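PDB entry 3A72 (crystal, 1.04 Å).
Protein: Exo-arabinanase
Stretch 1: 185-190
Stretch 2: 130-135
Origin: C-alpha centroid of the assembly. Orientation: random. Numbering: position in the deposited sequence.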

# COMPACT_ATOMS: atom_id res chain seq x y z
N ASP A 185 17.36 3.05 -12.62
CA ASP A 185 18.56 3.09 -11.78
C ASP A 185 18.29 3.47 -10.31
O ASP A 185 19.23 3.50 -9.52
CB ASP A 185 19.60 4.01 -12.36
CG ASP A 185 19.22 5.46 -12.48
OD1 ASP A 185 18.17 5.86 -11.92
OD2 ASP A 185 20.00 6.23 -13.10
N LEU A 186 17.09 3.72 -9.86
CA LEU A 186 16.58 4.21 -8.59
C LEU A 186 16.92 5.66 -8.29
O LEU A 186 16.52 6.15 -7.21
CB LEU A 186 17.00 3.28 -7.47
CG LEU A 186 16.66 1.82 -7.59
CD1 LEU A 186 16.82 1.14 -6.23
CD2 LEU A 186 15.25 1.59 -8.09
N LYS A 187 17.66 6.34 -9.18
CA LYS A 187 18.19 7.64 -8.93
C LYS A 187 17.54 8.67 -9.81
O LYS A 187 17.25 9.76 -9.31
CB LYS A 187 19.70 7.62 -9.22
CG LYS A 187 20.45 6.69 -8.25
CD LYS A 187 21.85 6.56 -8.75
CE LYS A 187 22.82 5.82 -7.86
NZ LYS A 187 24.24 6.01 -8.36
N ASN A 188 17.34 8.35 -11.04
CA ASN A 188 16.80 9.30 -12.00
C ASN A 188 15.42 8.80 -12.36
O ASN A 188 15.33 7.65 -12.78
CB ASN A 188 17.66 9.39 -13.25
CG ASN A 188 19.02 9.94 -12.88
OD1 ASN A 188 19.05 11.15 -12.77
ND2 ASN A 188 20.05 9.08 -12.75
N TRP A 189 14.42 9.68 -12.16
CA TRP A 189 13.04 9.29 -12.46
C TRP A 189 12.53 9.98 -13.75
O TRP A 189 12.84 11.14 -14.03
CB TRP A 189 12.12 9.61 -11.31
CG TRP A 189 12.47 8.82 -10.08
CD1 TRP A 189 13.42 9.11 -9.14
CD2 TRP A 189 11.85 7.55 -9.70
NE1 TRP A 189 13.37 8.13 -8.24
CE2 TRP A 189 12.46 7.14 -8.50
CE3 TRP A 189 10.84 6.75 -10.25
CZ2 TRP A 189 12.12 5.98 -7.84
CZ3 TRP A 189 10.48 5.57 -9.59
CH2 TRP A 189 11.11 5.19 -8.40
N GLY A 190 11.74 9.25 -14.57
CA GLY A 190 11.16 9.80 -15.75
C GLY A 190 10.00 10.72 -15.41
O GLY A 190 9.67 10.94 -14.25
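Stretch 2, residues 130-135: FVSHIA

Residues 130-135 form part of a longer β-strand that packs against the irregular segment 185-190 of the same chain. The two run in the same general sense, with Lys187 abreast of Ser132 (CA to CA, 5.4 Å) and Trp189 abreast of Ile134 (CA to CA, 6.7 Å). No main-chain hydrogen bonds join them; the contact, which buries 300 Å² in total, relies mainly on side chains, with the Leu186 carbonyl the one main-chain group hydrogen-bonded across it.

Asp185 lies out of reach of the strand but organizes the loop. Asp185 OD1 accepts hydrogen bonds from Lys187 N and Asn188 N, both at 2.8 Å, and Asp185 OD2 accepts one from Asn188 ND2 at 2.9 Å. Leu186, with a positive phi of 69°, presents its carbonyl to the strand: Ser132 OG, placed by a p rotamer, donates a hydrogen bond to Leu186 O at 2.7 Å. Val131 CG1 approaches Leu186 O to 3.3 Å and packs against Leu186 CB at 3.9 Å. Lys187 contributes at the margin, Lys187 CG lying 4.3 Å from Val131 CG1 before the extended side chain leads away. The CA-to-CB bond of Asn188 points away from the strand, and Asn188 makes no contact with it.

The CA-to-CB bond of Trp189 points toward the strand, and this residue has the largest area covered in either stretch. At the indole edge, Trp189 NE1 donates a nearly linear hydrogen bond (174°) to Ser132 OG at 3.2 Å, so this hydroxyl links the Trp189 side chain to the Leu186 carbonyl. Trp189 CD1 also comes within 3.4 Å of His133 O. Ile134 covers one face of the indole: Ile134 CG2 stands 3.9 Å from the centroid of the Trp189 six-membered ring, only 6° off the normal, in a CH-π contact, and Ile134 CG1 lies 3.6 Å from Trp189 CZ2. After Trp189, Gly190 has no contact with the strand.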

# COMPACT_ATOMS: atom_id res chain seq x y z
N PHE A 130 19.65 6.78 2.07
CA PHE A 130 18.84 7.57 1.12
C PHE A 130 19.33 7.30 -0.30
O PHE A 130 20.53 7.32 -0.54
CB PHE A 130 18.94 9.05 1.46
CG PHE A 130 18.31 9.96 0.42
CD1 PHE A 130 16.97 10.08 0.31
CD2 PHE A 130 19.10 10.68 -0.44
CE1 PHE A 130 16.41 10.86 -0.66
CE2 PHE A 130 18.55 11.48 -1.42
CZ PHE A 130 17.18 11.58 -1.54
N VAL A 131 18.39 7.12 -1.22
CA VAL A 131 18.70 6.96 -2.64
C VAL A 131 18.25 8.13 -3.47
O VAL A 131 19.08 8.71 -4.21
CB VAL A 131 18.10 5.63 -3.20
CG1 VAL A 131 18.51 5.49 -4.64
CG2 VAL A 131 18.55 4.42 -2.39
N SER A 132 16.96 8.52 -3.42
CA SER A 132 16.50 9.61 -4.25
C SER A 132 15.15 10.13 -3.74
O SER A 132 14.43 9.46 -3.01
CB SER A 132 16.39 9.17 -5.69
OG SER A 132 15.43 8.17 -5.76
N HIS A 133 14.84 11.34 -4.21
CA HIS A 133 13.46 11.81 -4.19
C HIS A 133 12.74 11.25 -5.40
O HIS A 133 13.28 11.25 -6.50
CB HIS A 133 13.41 13.32 -4.34
CG HIS A 133 14.08 14.06 -3.24
ND1 HIS A 133 15.41 14.49 -3.11
CD2 HIS A 133 13.48 14.44 -2.13
CE1 HIS A 133 15.55 15.11 -1.92
NE2 HIS A 133 14.37 15.09 -1.30
N ILE A 134 11.51 10.78 -5.19
CA ILE A 134 10.65 10.34 -6.33
C ILE A 134 9.81 11.51 -6.81
O ILE A 134 9.84 11.86 -7.99
CB ILE A 134 9.79 9.13 -5.89
CG1 ILE A 134 10.64 8.02 -5.27
CG2 ILE A 134 8.98 8.66 -7.08
CD1 ILE A 134 9.94 6.72 -4.97
N ALA A 135 9.06 12.13 -5.89
CA ALA A 135 8.08 13.14 -6.26
C ALA A 135 7.75 13.96 -5.04
O ALA A 135 7.55 13.40 -3.98
CB ALA A 135 6.79 12.48 -6.78